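Local coordinates for protein Aster-A (Mus musculus, PDB 6GQF) that carries cholesterol from the plasma membrane to the endoplasmic reticulum without vesicles, holding the sterol in the ASTER (VASt) domain seen here, at residues 74-80 with 92-98; 104-110 with 134-139; 127-133 with 145-151. The contacts are given in a common frame with arbitrary orientation. Residues are numbered along the deposited sequence.

Contact 1: residues 74-80 with 92-98; sequences FTDVTLS and RVLTYTI. With HC3 (25-hydroxycholesterol), chain E.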
loop_
_atom_site.group_PDB
_atom_site.type_symbol
_atom_site.label_atom_id
_atom_site.label_comp_id
_atom_site.label_asym_id
_atom_site.label_seq_id
_atom_site.Cartn_x
_atom_site.Cartn_y
_atom_site.Cartn_z
ATOM N N PHE A 74 -3.698 4.175 12.711
ATOM C CA PHE A 74 -2.410 3.492 12.749
ATOM C C PHE A 74 -1.489 4.180 13.747
ATOM O O PHE A 74 -1.320 5.399 13.710
ATOM C CB PHE A 74 -1.760 3.465 11.364
ATOM C CG PHE A 74 -2.486 2.605 10.365
ATOM C CD1 PHE A 74 -3.590 1.849 10.731
ATOM C CD2 PHE A 74 -2.052 2.550 9.055
ATOM C CE1 PHE A 74 -4.245 1.064 9.805
ATOM C CE2 PHE A 74 -2.701 1.769 8.127
ATOM C CZ PHE A 74 -3.797 1.024 8.499
ATOM N N THR A 75 -0.901 3.387 14.638
ATOM C CA THR A 75 -0.026 3.911 15.677
ATOM C C THR A 75 1.411 3.440 15.470
ATOM O O THR A 75 1.672 2.547 14.661
ATOM C CB THR A 75 -0.512 3.482 17.077
ATOM O OG1 THR A 75 -0.489 2.053 17.183
ATOM C CG2 THR A 75 -1.929 3.982 17.325
ATOM N N ASP A 76 2.334 4.058 16.200
ATOM C CA ASP A 76 3.749 3.705 16.135
ATOM C C ASP A 76 4.247 3.776 14.694
ATOM O O ASP A 76 5.033 2.934 14.256
ATOM C CB ASP A 76 3.987 2.306 16.722
ATOM C CG ASP A 76 3.650 2.225 18.207
ATOM O OD1 ASP A 76 3.986 3.173 18.948
ATOM O OD2 ASP A 76 3.050 1.213 18.634
ATOM N N VAL A 77 3.781 4.782 13.960
ATOM C CA VAL A 77 4.184 4.957 12.568
ATOM C C VAL A 77 5.590 5.526 12.485
ATOM O O VAL A 77 5.873 6.598 13.019
ATOM C CB VAL A 77 3.227 5.883 11.802
ATOM C CG1 VAL A 77 3.755 6.161 10.394
ATOM C CG2 VAL A 77 1.846 5.268 11.732
ATOM N N THR A 78 6.464 4.804 11.793
ATOM C CA THR A 78 7.853 5.210 11.650
ATOM C C THR A 78 8.307 5.071 10.207
ATOM O O THR A 78 8.246 3.989 9.621
ATOM C CB THR A 78 8.779 4.376 12.547
ATOM O OG1 THR A 78 8.219 4.279 13.862
ATOM C CG2 THR A 78 10.137 5.013 12.624
ATOM N N LEU A 79 8.773 6.183 9.652
ATOM C CA LEU A 79 9.208 6.237 8.266
ATOM C C LEU A 79 10.725 6.355 8.171
ATOM O O LEU A 79 11.369 6.864 9.085
ATOM C CB LEU A 79 8.550 7.423 7.555
ATOM C CG LEU A 79 7.624 7.116 6.379
ATOM C CD1 LEU A 79 8.331 6.250 5.337
ATOM C CD2 LEU A 79 6.332 6.467 6.860
ATOM N N SER A 80 11.288 5.881 7.064
ATOM C CA SER A 80 12.702 6.078 6.779
ATOM C C SER A 80 12.855 6.875 5.489
ATOM O O SER A 80 11.994 6.812 4.610
ATOM C CB SER A 80 13.432 4.742 6.657
ATOM O OG SER A 80 13.272 4.192 5.360
ATOM N N ARG A 92 12.808 2.443 0.661
ATOM C CA ARG A 92 12.594 2.817 2.050
ATOM C C ARG A 92 11.809 1.708 2.727
ATOM O O ARG A 92 11.357 0.764 2.074
ATOM C CB ARG A 92 11.857 4.157 2.171
ATOM C CG ARG A 92 10.420 4.158 1.659
ATOM C CD ARG A 92 9.697 5.460 1.999
ATOM N NE ARG A 92 8.302 5.433 1.562
ATOM C CZ ARG A 92 7.401 6.372 1.844
ATOM N NH1 ARG A 92 7.737 7.431 2.568
ATOM N NH2 ARG A 92 6.156 6.254 1.404
ATOM N N VAL A 93 11.665 1.825 4.041
ATOM C CA VAL A 93 10.888 0.876 4.820
ATOM C C VAL A 93 10.003 1.617 5.815
ATOM O O VAL A 93 10.388 2.658 6.351
ATOM C CB VAL A 93 11.791 -0.126 5.576
ATOM C CG1 VAL A 93 12.331 -1.178 4.624
ATOM C CG2 VAL A 93 12.935 0.595 6.287
ATOM N N LEU A 94 8.811 1.073 6.036
ATOM C CA LEU A 94 7.845 1.639 6.971
ATOM C C LEU A 94 7.490 0.600 8.013
ATOM O O LEU A 94 7.617 -0.600 7.773
ATOM C CB LEU A 94 6.568 2.092 6.252
ATOM C CG LEU A 94 6.690 3.105 5.111
ATOM C CD1 LEU A 94 7.196 2.476 3.810
ATOM C CD2 LEU A 94 5.348 3.785 4.895
ATOM N N THR A 95 7.038 1.061 9.171
ATOM C CA THR A 95 6.451 0.164 10.143
ATOM C C THR A 95 5.348 0.895 10.879
ATOM O O THR A 95 5.430 2.105 11.089
ATOM C CB THR A 95 7.488 -0.377 11.143
ATOM O OG1 THR A 95 6.839 -1.250 12.075
ATOM C CG2 THR A 95 8.171 0.758 11.900
ATOM N N TYR A 96 4.305 0.164 11.250
ATOM C CA TYR A 96 3.212 0.740 12.013
ATOM C C TYR A 96 2.327 -0.357 12.566
ATOM O O TYR A 96 2.275 -1.465 12.026
ATOM C CB TYR A 96 2.390 1.707 11.155
ATOM C CG TYR A 96 2.198 1.254 9.731
ATOM C CD1 TYR A 96 1.370 0.183 9.424
ATOM C CD2 TYR A 96 2.848 1.898 8.693
ATOM C CE1 TYR A 96 1.201 -0.236 8.120
ATOM C CE2 TYR A 96 2.686 1.492 7.389
ATOM C CZ TYR A 96 1.861 0.425 7.105
ATOM O OH TYR A 96 1.701 0.022 5.801
ATOM N N THR A 97 1.654 -0.035 13.665
ATOM C CA THR A 97 0.705 -0.933 14.294
ATOM C C THR A 97 -0.685 -0.622 13.767
ATOM O O THR A 97 -1.049 0.544 13.615
ATOM C CB THR A 97 0.741 -0.796 15.821
ATOM O OG1 THR A 97 2.048 -1.141 16.293
ATOM C CG2 THR A 97 -0.309 -1.697 16.489
ATOM N N ILE A 98 -1.450 -1.670 13.479
ATOM C CA ILE A 98 -2.791 -1.518 12.930
ATOM C C ILE A 98 -3.819 -2.194 13.823
ATOM O O ILE A 98 -3.478 -3.085 14.601
ATOM C CB ILE A 98 -2.903 -2.112 11.507
ATOM C CG1 ILE A 98 -2.732 -3.640 11.541
ATOM C CG2 ILE A 98 -1.888 -1.447 10.574
ATOM C CD1 ILE A 98 -2.907 -4.304 10.193
HETATM C C18 HC3 E . -5.512 -6.507 5.807
HETATM C C13 HC3 E . -4.133 -6.823 6.397
HETATM C C12 HC3 E . -3.881 -5.759 7.314
HETATM C C11 HC3 E . -3.669 -4.309 6.588
HETATM C C9 HC3 E . -2.618 -4.347 5.483
HETATM C C10 HC3 E . -2.402 -2.906 4.763
HETATM C C19 HC3 E . -3.764 -2.296 4.520
HETATM C C1 HC3 E . -1.653 -1.971 5.710
HETATM C C2 HC3 E . -1.354 -0.632 5.077
HETATM C C3 HC3 E . -0.609 -0.754 3.787
HETATM O O1 HC3 E . -0.468 0.532 3.182
HETATM C C4 HC3 E . -1.322 -1.679 2.805
HETATM C C5 HC3 E . -1.686 -3.002 3.473
HETATM C C6 HC3 E . -1.863 -4.362 2.556
HETATM C C7 HC3 E . -1.919 -5.648 3.289
HETATM C C8 HC3 E . -2.970 -5.465 4.508
HETATM C C14 HC3 E . -3.105 -6.778 5.238
HETATM C C15 HC3 E . -3.353 -8.128 4.392
HETATM C C16 HC3 E . -3.991 -9.208 5.568
HETATM C C17 HC3 E . -4.141 -8.409 6.877
HETATM C C20 HC3 E . -5.293 -8.736 7.702
HETATM C C21 HC3 E . -4.877 -8.516 9.187
HETATM C C22 HC3 E . -5.930 -10.158 7.523
HETATM C C23 HC3 E . -5.774 -11.109 8.684
HETATM C C24 HC3 E . -6.202 -12.456 8.151
HETATM C C25 HC3 E . -6.537 -13.386 9.290
HETATM C C26 HC3 E . -6.818 -14.745 8.695
HETATM C C27 HC3 E . -5.356 -13.475 10.238
HETATM O O2 HC3 E . -7.681 -12.912 9.961
#
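Phe74 lays one ring face over Ile98, with Ile98 CG2 3.7 Å from the ring centroid in a CH-pi contact. The Phe74 and Tyr96 rings are near parallel, at 15°, but slid apart, with centroids 5.4 Å from each other. The backbones pair as antiparallel strands of a beta hairpin. Thr75 and Thr97 form a hydrogen-bonded pair, with Thr75 N to Thr97 O at 3.0 Å and Thr97 N to Thr75 O at 2.8 Å. Thr78 and Thr95 form the next one. Between them the register slips by one residue, a beta bulge at Asp76 and Val77, where Asp76 has positive phi. Strand 77-79 is the outermost strand on its side of the sheet. Thr75, Thr78, Thr95 and Thr97 share one face. Tyr96 OH makes a close contact of 3.2 Å with C3 of 25-hydroxycholesterol. The hydrogen-bond partner of Tyr96 OH is Glu113 OE1. Phe74, Tyr96 and Ile98 thus offer the sterol rings and aliphatic carbon, with one phenol hydroxyl near its A ring.

Contact 2: residues 104-110 with 134-139; sequences LGPKSAS and LTQGIP. With HC3 (25-hydroxycholesterol), chain E.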
loop_
_atom_site.group_PDB
_atom_site.type_symbol
_atom_site.label_atom_id
_atom_site.label_comp_id
_atom_site.label_asym_id
_atom_site.label_seq_id
_atom_site.Cartn_x
_atom_site.Cartn_y
_atom_site.Cartn_z
ATOM N N LEU A 104 -11.025 -12.596 15.043
ATOM C CA LEU A 104 -10.076 -13.689 14.898
ATOM C C LEU A 104 -8.745 -13.305 15.533
ATOM O O LEU A 104 -7.990 -12.501 14.985
ATOM C CB LEU A 104 -9.877 -14.046 13.421
ATOM C CG LEU A 104 -9.469 -15.494 13.141
ATOM C CD1 LEU A 104 -10.632 -16.447 13.367
ATOM C CD2 LEU A 104 -8.957 -15.616 11.731
ATOM N N GLY A 105 -8.478 -13.874 16.701
ATOM C CA GLY A 105 -7.220 -13.665 17.385
ATOM C C GLY A 105 -7.050 -12.269 17.965
ATOM O O GLY A 105 -7.986 -11.724 18.551
ATOM N N PRO A 106 -5.845 -11.687 17.827
ATOM C CA PRO A 106 -5.552 -10.359 18.382
ATOM C C PRO A 106 -6.424 -9.239 17.827
ATOM O O PRO A 106 -7.081 -9.402 16.797
ATOM C CB PRO A 106 -4.091 -10.127 17.984
ATOM C CG PRO A 106 -3.531 -11.485 17.783
ATOM C CD PRO A 106 -4.647 -12.300 17.227
ATOM N N LYS A 107 -6.416 -8.106 18.523
ATOM C CA LYS A 107 -7.163 -6.925 18.107
ATOM C C LYS A 107 -6.209 -5.868 17.563
ATOM O O LYS A 107 -6.581 -4.704 17.398
ATOM C CB LYS A 107 -7.977 -6.370 19.278
ATOM C CG LYS A 107 -8.969 -7.370 19.852
ATOM C CD LYS A 107 -9.713 -6.808 21.050
ATOM C CE LYS A 107 -10.660 -7.838 21.647
ATOM N NZ LYS A 107 -11.495 -7.267 22.744
ATOM N N SER A 108 -4.976 -6.282 17.289
ATOM C CA SER A 108 -3.980 -5.396 16.691
ATOM C C SER A 108 -2.819 -6.208 16.118
ATOM O O SER A 108 -2.695 -7.404 16.384
ATOM C CB SER A 108 -3.466 -4.385 17.717
ATOM O OG SER A 108 -2.854 -5.032 18.820
ATOM N N ALA A 109 -1.982 -5.552 15.318
ATOM C CA ALA A 109 -0.850 -6.216 14.679
ATOM C C ALA A 109 0.164 -5.205 14.159
ATOM O O ALA A 109 -0.175 -4.054 13.902
ATOM C CB ALA A 109 -1.332 -7.097 13.543
ATOM N N SER A 110 1.409 -5.648 14.001
ATOM C CA SER A 110 2.468 -4.810 13.450
ATOM C C SER A 110 2.603 -5.079 11.960
ATOM O O SER A 110 2.336 -6.189 11.496
ATOM C CB SER A 110 3.802 -5.069 14.157
ATOM O OG SER A 110 3.754 -4.656 15.510
ATOM N N LEU A 134 4.404 -6.960 5.079
ATOM C CA LEU A 134 4.421 -8.106 5.968
ATOM C C LEU A 134 3.724 -7.723 7.255
ATOM O O LEU A 134 4.166 -6.823 7.971
ATOM C CB LEU A 134 5.852 -8.572 6.242
ATOM C CG LEU A 134 6.543 -9.338 5.107
ATOM C CD1 LEU A 134 6.904 -8.455 3.912
ATOM C CD2 LEU A 134 7.782 -10.001 5.642
ATOM N N THR A 135 2.609 -8.396 7.517
ATOM C CA THR A 135 1.846 -8.208 8.738
ATOM C C THR A 135 2.251 -9.274 9.752
ATOM O O THR A 135 2.174 -10.469 9.466
ATOM C CB THR A 135 0.337 -8.289 8.467
ATOM O OG1 THR A 135 -0.007 -9.625 8.085
ATOM C CG2 THR A 135 -0.055 -7.342 7.345
ATOM N N GLN A 136 2.694 -8.834 10.925
ATOM C CA GLN A 136 3.163 -9.740 11.966
ATOM C C GLN A 136 2.179 -9.774 13.129
ATOM O O GLN A 136 1.418 -8.829 13.336
ATOM C CB GLN A 136 4.545 -9.313 12.471
ATOM C CG GLN A 136 5.549 -8.944 11.378
ATOM C CD GLN A 136 5.954 -10.132 10.517
ATOM O OE1 GLN A 136 5.599 -11.273 10.808
ATOM N NE2 GLN A 136 6.706 -9.867 9.452
ATOM N N GLY A 137 2.196 -10.869 13.883
ATOM C CA GLY A 137 1.396 -10.981 15.088
ATOM C C GLY A 137 -0.008 -11.491 14.845
ATOM O O GLY A 137 -0.773 -11.681 15.790
ATOM N N ILE A 138 -0.353 -11.709 13.581
ATOM C CA ILE A 138 -1.669 -12.228 13.226
ATOM C C ILE A 138 -1.625 -13.745 13.107
ATOM O O ILE A 138 -0.545 -14.333 13.036
ATOM C CB ILE A 138 -2.183 -11.638 11.896
ATOM C CG1 ILE A 138 -1.244 -12.007 10.738
ATOM C CG2 ILE A 138 -2.322 -10.133 12.017
ATOM C CD1 ILE A 138 -1.803 -11.690 9.373
ATOM N N PRO A 139 -2.802 -14.385 13.093
ATOM C CA PRO A 139 -2.899 -15.806 12.741
ATOM C C PRO A 139 -2.465 -16.085 11.300
ATOM O O PRO A 139 -2.827 -15.334 10.395
ATOM C CB PRO A 139 -4.388 -16.110 12.919
ATOM C CG PRO A 139 -4.882 -15.070 13.853
ATOM C CD PRO A 139 -4.088 -13.848 13.572
HETATM C C18 HC3 E . -5.512 -6.507 5.807
HETATM C C13 HC3 E . -4.133 -6.823 6.397
HETATM C C12 HC3 E . -3.881 -5.759 7.314
HETATM C C11 HC3 E . -3.669 -4.309 6.588
HETATM C C9 HC3 E . -2.618 -4.347 5.483
HETATM C C10 HC3 E . -2.402 -2.906 4.763
HETATM C C19 HC3 E . -3.764 -2.296 4.520
HETATM C C1 HC3 E . -1.653 -1.971 5.710
HETATM C C2 HC3 E . -1.354 -0.632 5.077
HETATM C C3 HC3 E . -0.609 -0.754 3.787
HETATM O O1 HC3 E . -0.468 0.532 3.182
HETATM C C4 HC3 E . -1.322 -1.679 2.805
HETATM C C5 HC3 E . -1.686 -3.002 3.473
HETATM C C6 HC3 E . -1.863 -4.362 2.556
HETATM C C7 HC3 E . -1.919 -5.648 3.289
HETATM C C8 HC3 E . -2.970 -5.465 4.508
HETATM C C14 HC3 E . -3.105 -6.778 5.238
HETATM C C15 HC3 E . -3.353 -8.128 4.392
HETATM C C16 HC3 E . -3.991 -9.208 5.568
HETATM C C17 HC3 E . -4.141 -8.409 6.877
HETATM C C20 HC3 E . -5.293 -8.736 7.702
HETATM C C21 HC3 E . -4.877 -8.516 9.187
HETATM C C22 HC3 E . -5.930 -10.158 7.523
HETATM C C23 HC3 E . -5.774 -11.109 8.684
HETATM C C24 HC3 E . -6.202 -12.456 8.151
HETATM C C25 HC3 E . -6.537 -13.386 9.290
HETATM C C26 HC3 E . -6.818 -14.745 8.695
HETATM C C27 HC3 E . -5.356 -13.475 10.238
HETATM O O2 HC3 E . -7.681 -12.912 9.961
#
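Two prolines meet where the strands have already parted. Pro106 CD lies 4.0 Å from Pro139 CD, and Pro106 CG is 3.4 Å from Gly137 O. Neither proline can donate a backbone N-H, and these contacts are van der Waals packing. Within these segments, pairing is limited to Ser110 and Gln136; it continues beyond with Leu134 and Val112. Ser110 and Gln136 form a hydrogen-bonded antiparallel pair, with Gln136 N to Ser110 O at 2.7 Å and Ser110 N to Gln136 O at 3.2 Å. The short strand segments run at 128°, well away from straight antiparallel. Next to this pair, Ala109 CB packs 3.5 Å from Ile138 CG2. Gly137 has phi 87° and psi -3°, where a side chain would jam against the preceding carbonyl, and here the chain leaves the strand. Gly137 N is held by the side chain of Gln141. The two strands, 108-119 and 127-136, are neighbours in the curved antiparallel sheet of the VASt domain, a StAR-related fold of the Bet v 1-like group. This is the open end of their hairpin, at the sterol's side-chain end. Pro139 O is 3.1 Å from sterol C27, and Leu104 CD2 is 3.5 Å from the sterol 25-hydroxyl, O2. Further along the ligand, Thr135 CG2 lies 3.7 Å from ring carbon C14.

Contact 3: residues 127-133 with 145-151; sequences CVVDSEV and YTAHRYC. With HC3 (25-hydroxycholesterol), chain E.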
loop_
_atom_site.group_PDB
_atom_site.type_symbol
_atom_site.label_atom_id
_atom_site.label_comp_id
_atom_site.label_asym_id
_atom_site.label_seq_id
_atom_site.Cartn_x
_atom_site.Cartn_y
_atom_site.Cartn_z
ATOM N N CYS A 127 6.069 8.069 -11.921
ATOM C CA CYS A 127 6.851 7.035 -11.247
ATOM C C CYS A 127 6.048 5.757 -10.995
ATOM O O CYS A 127 4.835 5.719 -11.199
ATOM C CB CYS A 127 7.379 7.561 -9.913
ATOM S SG CYS A 127 6.112 7.658 -8.621
ATOM N N VAL A 128 6.745 4.714 -10.554
ATOM C CA VAL A 128 6.114 3.478 -10.094
ATOM C C VAL A 128 6.816 3.026 -8.822
ATOM O O VAL A 128 8.024 3.207 -8.685
ATOM C CB VAL A 128 6.184 2.360 -11.161
ATOM C CG1 VAL A 128 5.665 1.026 -10.612
ATOM C CG2 VAL A 128 5.402 2.765 -12.395
ATOM N N VAL A 129 6.065 2.459 -7.884
ATOM C CA VAL A 129 6.678 1.927 -6.674
ATOM C C VAL A 129 6.049 0.596 -6.293
ATOM O O VAL A 129 4.826 0.451 -6.277
ATOM C CB VAL A 129 6.598 2.940 -5.483
ATOM C CG1 VAL A 129 5.743 4.130 -5.837
ATOM C CG2 VAL A 129 6.113 2.284 -4.194
ATOM N N ASP A 130 6.921 -0.376 -6.026
ATOM C CA ASP A 130 6.516 -1.695 -5.558
ATOM C C ASP A 130 6.558 -1.746 -4.042
ATOM O O ASP A 130 7.494 -1.243 -3.426
ATOM C CB ASP A 130 7.427 -2.783 -6.126
ATOM C CG ASP A 130 7.107 -3.127 -7.565
ATOM O OD1 ASP A 130 5.911 -3.164 -7.925
ATOM O OD2 ASP A 130 8.057 -3.376 -8.337
ATOM N N SER A 131 5.551 -2.375 -3.449
ATOM C CA SER A 131 5.425 -2.423 -2.001
ATOM C C SER A 131 5.276 -3.859 -1.510
ATOM O O SER A 131 4.424 -4.598 -1.997
ATOM C CB SER A 131 4.229 -1.579 -1.552
ATOM O OG SER A 131 4.177 -1.478 -0.140
ATOM N N GLU A 132 6.126 -4.251 -0.562
ATOM C CA GLU A 132 5.992 -5.533 0.127
ATOM C C GLU A 132 5.507 -5.295 1.552
ATOM O O GLU A 132 6.176 -4.622 2.333
ATOM C CB GLU A 132 7.317 -6.294 0.159
ATOM C CG GLU A 132 7.872 -6.676 -1.193
ATOM C CD GLU A 132 9.151 -7.482 -1.065
ATOM O OE1 GLU A 132 9.127 -8.518 -0.366
ATOM O OE2 GLU A 132 10.181 -7.073 -1.645
ATOM N N VAL A 133 4.349 -5.853 1.884
ATOM C CA VAL A 133 3.732 -5.641 3.187
ATOM C C VAL A 133 3.691 -6.943 3.961
ATOM O O VAL A 133 3.036 -7.904 3.558
ATOM C CB VAL A 133 2.305 -5.075 3.057
ATOM C CG1 VAL A 133 1.637 -4.955 4.426
ATOM C CG2 VAL A 133 2.339 -3.721 2.366
ATOM N N TYR A 145 2.040 -13.246 2.589
ATOM C CA TYR A 145 2.274 -11.810 2.680
ATOM C C TYR A 145 1.657 -11.218 1.411
ATOM O O TYR A 145 1.178 -11.970 0.562
ATOM C CB TYR A 145 3.769 -11.485 2.824
ATOM C CG TYR A 145 4.616 -11.733 1.590
ATOM C CD1 TYR A 145 5.043 -13.011 1.257
ATOM C CD2 TYR A 145 5.002 -10.680 0.772
ATOM C CE1 TYR A 145 5.819 -13.235 0.133
ATOM C CE2 TYR A 145 5.776 -10.894 -0.353
ATOM C CZ TYR A 145 6.183 -12.170 -0.667
ATOM O OH TYR A 145 6.954 -12.373 -1.788
ATOM N N THR A 146 1.634 -9.892 1.284
ATOM C CA THR A 146 0.951 -9.249 0.154
ATOM C C THR A 146 1.858 -8.269 -0.581
ATOM O O THR A 146 2.767 -7.685 0.013
ATOM C CB THR A 146 -0.337 -8.503 0.606
ATOM O OG1 THR A 146 -0.004 -7.399 1.462
ATOM C CG2 THR A 146 -1.272 -9.454 1.332
ATOM N N ALA A 147 1.595 -8.110 -1.879
ATOM C CA ALA A 147 2.332 -7.183 -2.735
ATOM C C ALA A 147 1.382 -6.182 -3.389
ATOM O O ALA A 147 0.234 -6.507 -3.695
ATOM C CB ALA A 147 3.106 -7.943 -3.797
ATOM N N HIS A 148 1.876 -4.964 -3.589
ATOM C CA HIS A 148 1.089 -3.870 -4.156
ATOM C C HIS A 148 1.951 -3.006 -5.076
ATOM O O HIS A 148 3.122 -2.749 -4.787
ATOM C CB HIS A 148 0.490 -3.020 -3.033
ATOM C CG HIS A 148 -0.171 -3.832 -1.966
ATOM N ND1 HIS A 148 -1.536 -3.984 -1.883
ATOM C CD2 HIS A 148 0.354 -4.557 -0.951
ATOM C CE1 HIS A 148 -1.827 -4.764 -0.860
ATOM N NE2 HIS A 148 -0.698 -5.132 -0.280
ATOM N N ARG A 149 1.362 -2.562 -6.183
ATOM C CA ARG A 149 2.059 -1.734 -7.164
ATOM C C ARG A 149 1.310 -0.423 -7.386
ATOM O O ARG A 149 0.142 -0.432 -7.759
ATOM C CB ARG A 149 2.212 -2.483 -8.492
ATOM C CG ARG A 149 3.221 -1.849 -9.443
ATOM C CD ARG A 149 3.221 -2.490 -10.830
ATOM N NE ARG A 149 3.523 -3.920 -10.806
ATOM C CZ ARG A 149 4.746 -4.435 -10.699
ATOM N NH1 ARG A 149 5.806 -3.647 -10.587
ATOM N NH2 ARG A 149 4.911 -5.750 -10.697
ATOM N N TYR A 150 1.989 0.694 -7.143
ATOM C CA TYR A 150 1.455 2.017 -7.442
ATOM C C TYR A 150 2.023 2.504 -8.771
ATOM O O TYR A 150 3.236 2.467 -8.970
ATOM C CB TYR A 150 1.819 3.027 -6.355
ATOM C CG TYR A 150 1.346 2.718 -4.951
ATOM C CD1 TYR A 150 1.957 1.732 -4.186
ATOM C CD2 TYR A 150 0.324 3.452 -4.371
ATOM C CE1 TYR A 150 1.540 1.465 -2.901
ATOM C CE2 TYR A 150 -0.096 3.196 -3.084
ATOM C CZ TYR A 150 0.516 2.201 -2.353
ATOM O OH TYR A 150 0.101 1.942 -1.069
ATOM N N CYS A 151 1.154 2.960 -9.670
ATOM C CA CYS A 151 1.583 3.598 -10.915
ATOM C C CYS A 151 1.097 5.049 -10.960
ATOM O O CYS A 151 -0.105 5.302 -10.910
ATOM C CB CYS A 151 1.052 2.835 -12.133
ATOM S SG CYS A 151 1.542 1.096 -12.253
HETATM C C18 HC3 E . -5.512 -6.507 5.807
HETATM C C13 HC3 E . -4.133 -6.823 6.397
HETATM C C12 HC3 E . -3.881 -5.759 7.314
HETATM C C11 HC3 E . -3.669 -4.309 6.588
HETATM C C9 HC3 E . -2.618 -4.347 5.483
HETATM C C10 HC3 E . -2.402 -2.906 4.763
HETATM C C19 HC3 E . -3.764 -2.296 4.520
HETATM C C1 HC3 E . -1.653 -1.971 5.710
HETATM C C2 HC3 E . -1.354 -0.632 5.077
HETATM C C3 HC3 E . -0.609 -0.754 3.787
HETATM O O1 HC3 E . -0.468 0.532 3.182
HETATM C C4 HC3 E . -1.322 -1.679 2.805
HETATM C C5 HC3 E . -1.686 -3.002 3.473
HETATM C C6 HC3 E . -1.863 -4.362 2.556
HETATM C C7 HC3 E . -1.919 -5.648 3.289
HETATM C C8 HC3 E . -2.970 -5.465 4.508
HETATM C C14 HC3 E . -3.105 -6.778 5.238
HETATM C C15 HC3 E . -3.353 -8.128 4.392
HETATM C C16 HC3 E . -3.991 -9.208 5.568
HETATM C C17 HC3 E . -4.141 -8.409 6.877
HETATM C C20 HC3 E . -5.293 -8.736 7.702
HETATM C C21 HC3 E . -4.877 -8.516 9.187
HETATM C C22 HC3 E . -5.930 -10.158 7.523
HETATM C C23 HC3 E . -5.774 -11.109 8.684
HETATM C C24 HC3 E . -6.202 -12.456 8.151
HETATM C C25 HC3 E . -6.537 -13.386 9.290
HETATM C C26 HC3 E . -6.818 -14.745 8.695
HETATM C C27 HC3 E . -5.356 -13.475 10.238
HETATM O O2 HC3 E . -7.681 -12.912 9.961
#
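This is a regular antiparallel strand pair in the middle of the VASt domain sheet, joining neighbouring strands 127-136 and 144-156 of a beta hairpin. The axes approach to 4.8 Å at 163°. Hydrogen-bonded pairs alternate with non-hydrogen-bonded ones. Val129 pairs with Tyr150: Val129 N to Tyr150 O and Tyr150 N to Val129 O are both 3.0 Å. Ser131 pairs with His148, with Ser131 N to His148 O at 2.8 Å and His148 N to Ser131 O at 3.0 Å. Val133 pairs with Thr146 through Val133 N to Thr146 O at 3.1 Å, while Thr146 N to Val133 O is weak at 3.3 Å. The side chains of these three pairs point to the face that meets the sterol. Val133 CG1 lies 3.8 Å from sterol C7, Thr146 OG1 is 3.2 Å from C7, and His148 NE2 is 3.2 Å from C6. Thr146 OG1 and His148 NE2 also share a hydrogen bond of 2.9 Å. His148 ND1 bonds to Ser166. Ser131 OG bonds to Glu113. Val128, Asp130, Glu132, Ala147, Arg149 and Cys151 lie on the other face. There Asp130 OD1 sits 2.7 Å from Arg149 NH1. This is a salt bridge of charges alone, since the oxygen stands well out of the guanidinium plane. The two faces therefore differ in chemistry. On one, Thr146 and His148 touch the sterol while bonded to each other; the other carries the charged pair away from the ligand.

In the fold
Contacts 1, 2 and 3 lie on one antiparallel sheet and all touch the same 25-hydroxycholesterol. Contact 1 closes along the chain before the other two open. Contacts 2 and 3 share strand 127-136, and their segments alternate along the chain: 104-110, 127-133, 134-139, 145-151. The centres of contacts 1 and 2 are about 15 Å apart. Those of contacts 1 and 3 are about 16 Å apart, and those of contacts 2 and 3 about 21 Å. Strand 90-99 borders strand 108-119, where Ile98 N lies 2.7 Å from Ala109 O, a probable hydrogen bond. Contacts 2 and 3 meet at Leu134 and Tyr145. Together the three contacts hold eight of the 14 residues that line the sterol pocket.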